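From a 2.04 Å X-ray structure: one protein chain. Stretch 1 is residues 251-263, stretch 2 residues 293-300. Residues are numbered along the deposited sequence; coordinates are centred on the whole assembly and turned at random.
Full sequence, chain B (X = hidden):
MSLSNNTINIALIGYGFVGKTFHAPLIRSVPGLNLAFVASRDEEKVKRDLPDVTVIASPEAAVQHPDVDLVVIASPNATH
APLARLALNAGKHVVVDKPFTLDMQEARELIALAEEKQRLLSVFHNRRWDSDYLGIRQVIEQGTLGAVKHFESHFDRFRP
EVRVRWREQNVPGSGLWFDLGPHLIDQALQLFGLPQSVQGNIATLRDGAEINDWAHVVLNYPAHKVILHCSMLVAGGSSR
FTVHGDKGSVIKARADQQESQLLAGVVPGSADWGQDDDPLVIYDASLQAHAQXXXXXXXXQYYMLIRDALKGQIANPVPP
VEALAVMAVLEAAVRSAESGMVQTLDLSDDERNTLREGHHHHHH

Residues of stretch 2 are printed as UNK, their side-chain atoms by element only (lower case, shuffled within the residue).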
# COMPACT_ATOMS: atom_id res chain seq x y z
N ILE B 251 14.20 2.87 -3.60
CA ILE B 251 13.14 3.86 -3.61
C ILE B 251 13.50 4.96 -4.60
O ILE B 251 14.65 5.39 -4.66
CB ILE B 251 12.95 4.52 -2.21
CG1 ILE B 251 12.35 3.52 -1.21
CG2 ILE B 251 12.03 5.72 -2.32
CD1 ILE B 251 13.29 2.40 -0.82
N LYS B 252 12.52 5.37 -5.39
CA LYS B 252 12.69 6.48 -6.32
C LYS B 252 11.66 7.46 -5.79
O LYS B 252 10.46 7.27 -5.93
CB LYS B 252 12.35 6.08 -7.76
CG LYS B 252 12.49 7.25 -8.76
CD LYS B 252 13.92 7.80 -8.80
CE LYS B 252 14.13 8.83 -9.93
NZ LYS B 252 13.24 10.04 -9.78
N ALA B 253 12.15 8.51 -5.15
CA ALA B 253 11.28 9.51 -4.55
C ALA B 253 10.42 10.30 -5.52
O ALA B 253 9.19 10.29 -5.42
CB ALA B 253 12.12 10.46 -3.71
N ARG B 254 11.08 10.99 -6.45
CA ARG B 254 10.42 11.87 -7.41
C ARG B 254 10.05 11.24 -8.76
O ARG B 254 10.66 10.27 -9.20
CB ARG B 254 11.32 13.09 -7.63
CG ARG B 254 10.68 14.26 -8.38
CD ARG B 254 11.67 15.41 -8.57
NE ARG B 254 12.89 14.94 -9.23
CZ ARG B 254 13.98 15.68 -9.43
NH1 ARG B 254 14.02 16.94 -9.03
NH2 ARG B 254 15.03 15.14 -10.03
N ALA B 255 9.04 11.80 -9.42
CA ALA B 255 8.59 11.30 -10.71
C ALA B 255 9.35 11.92 -11.87
O ALA B 255 9.99 12.97 -11.74
CB ALA B 255 7.10 11.57 -10.88
N ASP B 256 9.29 11.25 -13.02
CA ASP B 256 9.92 11.71 -14.25
C ASP B 256 9.41 13.13 -14.52
O ASP B 256 8.27 13.45 -14.18
CB ASP B 256 9.53 10.76 -15.39
CG ASP B 256 9.92 11.29 -16.75
OD1 ASP B 256 10.99 10.92 -17.28
OD2 ASP B 256 9.14 12.10 -17.29
N GLN B 257 10.24 13.99 -15.11
CA GLN B 257 9.84 15.38 -15.38
C GLN B 257 9.53 15.74 -16.84
O GLN B 257 9.38 16.92 -17.16
CB GLN B 257 10.91 16.36 -14.88
CG GLN B 257 12.23 16.27 -15.65
CD GLN B 257 13.08 17.55 -15.58
OE1 GLN B 257 14.29 17.52 -15.85
NE2 GLN B 257 12.46 18.67 -15.23
N GLN B 258 9.44 14.75 -17.72
CA GLN B 258 9.17 15.06 -19.12
C GLN B 258 7.87 15.81 -19.31
O GLN B 258 7.81 16.78 -20.07
CB GLN B 258 9.14 13.79 -19.97
CG GLN B 258 10.47 13.09 -20.08
CD GLN B 258 10.37 11.80 -20.85
OE1 GLN B 258 10.08 11.80 -22.05
NE2 GLN B 258 10.59 10.69 -20.17
N GLU B 259 6.81 15.38 -18.62
CA GLU B 259 5.53 16.06 -18.76
C GLU B 259 5.64 17.53 -18.39
O GLU B 259 5.15 18.40 -19.11
CB GLU B 259 4.45 15.38 -17.92
CG GLU B 259 3.06 15.97 -18.17
CD GLU B 259 1.98 15.38 -17.28
OE1 GLU B 259 2.05 15.57 -16.05
OE2 GLU B 259 1.06 14.73 -17.82
N SER B 260 6.28 17.82 -17.25
CA SER B 260 6.43 19.21 -16.80
C SER B 260 7.25 19.99 -17.81
O SER B 260 6.98 21.16 -18.07
CB SER B 260 7.13 19.26 -15.45
OG SER B 260 6.43 18.49 -14.50
N GLN B 261 8.26 19.33 -18.37
CA GLN B 261 9.09 19.99 -19.37
C GLN B 261 8.22 20.32 -20.60
O GLN B 261 8.27 21.44 -21.10
CB GLN B 261 10.27 19.09 -19.75
CG GLN B 261 11.27 18.91 -18.60
CD GLN B 261 12.49 18.10 -19.00
OE1 GLN B 261 12.38 16.94 -19.38
NE2 GLN B 261 13.66 18.72 -18.92
N LEU B 262 7.41 19.37 -21.05
CA LEU B 262 6.54 19.59 -22.20
C LEU B 262 5.58 20.74 -21.93
O LEU B 262 5.38 21.61 -22.78
CB LEU B 262 5.75 18.33 -22.55
CG LEU B 262 6.49 17.19 -23.26
CD1 LEU B 262 5.55 15.99 -23.40
CD2 LEU B 262 6.99 17.67 -24.64
N LEU B 263 4.98 20.75 -20.75
CA LEU B 263 4.05 21.81 -20.38
C LEU B 263 4.74 23.16 -20.40
O LEU B 263 4.13 24.17 -20.71
CB LEU B 263 3.47 21.56 -18.98
CG LEU B 263 2.45 20.43 -18.85
CD1 LEU B 263 2.12 20.18 -17.39
CD2 LEU B 263 1.20 20.80 -19.63
N UNK B 293 22.73 6.86 -9.88
CA UNK B 293 22.24 7.81 -10.88
C UNK B 293 21.06 7.23 -11.65
O UNK B 293 21.08 6.08 -12.06
c UNK B 293 23.36 8.20 -11.85
N UNK B 294 20.02 8.05 -11.82
CA UNK B 294 18.84 7.64 -12.56
C UNK B 294 19.06 7.93 -14.04
O UNK B 294 19.49 9.02 -14.41
c UNK B 294 17.59 8.42 -12.09
c UNK B 294 16.34 7.92 -12.81
o UNK B 294 17.41 8.24 -10.67
N UNK B 295 18.77 6.94 -14.90
CA UNK B 295 18.95 7.12 -16.34
C UNK B 295 18.01 8.19 -16.91
O UNK B 295 16.92 8.43 -16.38
c UNK B 295 17.71 5.15 -15.91
c UNK B 295 18.68 5.73 -16.90
c UNK B 295 18.28 5.59 -14.59
N UNK B 296 18.46 8.83 -17.98
CA UNK B 296 17.66 9.87 -18.62
C UNK B 296 16.42 9.22 -19.20
O UNK B 296 16.47 8.09 -19.67
n UNK B 296 16.76 12.23 -22.56
c UNK B 296 17.75 11.74 -20.39
c UNK B 296 18.45 10.53 -19.76
c UNK B 296 17.83 11.77 -21.92
o UNK B 296 18.85 11.41 -22.50
N UNK B 297 15.31 9.94 -19.16
CA UNK B 297 14.08 9.41 -19.72
C UNK B 297 13.83 10.06 -21.08
O UNK B 297 14.28 11.18 -21.31
N UNK B 298 13.13 9.37 -21.98
CA UNK B 298 12.83 9.95 -23.28
C UNK B 298 11.69 9.25 -24.02
O UNK B 298 11.90 8.26 -24.71
c UNK B 298 14.07 9.97 -24.17
o UNK B 298 14.61 10.39 -26.45
o UNK B 298 12.82 11.38 -25.63
c UNK B 298 13.81 10.62 -25.52
N UNK B 299 10.48 9.79 -23.88
CA UNK B 299 9.33 9.19 -24.54
C UNK B 299 9.38 9.29 -26.08
O UNK B 299 8.55 8.71 -26.76
c UNK B 299 7.83 11.27 -24.23
n UNK B 299 6.89 12.55 -22.40
c UNK B 299 6.63 11.80 -23.46
o UNK B 299 5.48 11.52 -23.82
c UNK B 299 8.03 9.79 -23.99
N UNK B 300 10.35 10.02 -26.61
CA UNK B 300 10.48 10.13 -28.06
C UNK B 300 10.75 8.71 -28.57
O UNK B 300 10.57 8.42 -29.76
n UNK B 300 14.95 11.69 -29.00
n UNK B 300 13.31 13.18 -29.64
c UNK B 300 12.76 13.33 -28.30
c UNK B 300 11.66 11.05 -28.46
n UNK B 300 14.76 12.32 -31.21
c UNK B 300 14.34 12.40 -29.95
c UNK B 300 11.47 12.51 -28.10

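Position 293 carries a single side-chain carbon, which is out of reach of stretch 1. One carbon and nothing more is alanine, A293, an exposed residue that takes no part in the contact.

At position 294 the first side-chain carbon bears one oxygen and one carbon. The oxygen lies 3.4 Å from K252 CE, and the branching identifies threonine, T294. Its OG1 rests against the lysine methylene and is hydrogen-bonded elsewhere in the structure, while K252 NZ turns back to its own stretch and donates to R254 O at 2.7 Å. The contact is therefore one of packing.

Three carbons at position 295 close a ring onto the backbone nitrogen, which only proline does. P295 stays out of reach of stretch 1; its ring holds phi near -65° in this extended, irregular segment.

Position 296 has three carbons, the third carrying one oxygen and one nitrogen: a glutamine, Q296. Exposed and not touching stretch 1, it makes a weak bond from NE2 to the backbone O of position 297, 3.0 Å away.

No side-chain atoms appear at 297, so this is glycine, G297. The absence matters: an ideal CB would lie 2.7 Å from D256 OD1 and 2.9 Å from Q258 NE2, a clash with both. Instead, G297 CA sits 4.2 Å from D256 OD1, and G297 C is 3.4 Å from Q258 NE2.

Position 298 shows two carbons, the second with two oxygens. This is aspartate, D298, and its CA-to-CB bond points away from stretch 1. The carboxylate serves its own segment, with OD1 accepting from the backbone N of position 300 at 3.0 Å, a capping bond before the turn into a helix.

Three carbons ending in one oxygen and one nitrogen recur at 299, where the CA-to-CB bond points toward stretch 1. The side chain comes close to Q258 and L262, and the backbone N donates to Q258 OE1 at 2.7 Å. This is glutamine, Q299, long enough for its NE2 to donate to the same Q258 OE1 at 3.3 Å while packing 3.8 Å from L262 CD1.

At 300, three carbons, a nitrogen and a carbon with two further nitrogens spell arginine. R300 does not touch stretch 1; its NH1 forms a salt bridge with D298 OD2 at 2.9 Å, within the same stretch.

The contact centres on Q258, at the start of a helix. Its NE2 donates to D256 OD1 at 2.9 Å, an arrangement that accompanies the presentation of OE1 to both donors of Q299. Glycine leaves room for this amide, and the T294 packing adds a separate, smaller touch.

Stretch 2 (293-300) ATPQGDQR
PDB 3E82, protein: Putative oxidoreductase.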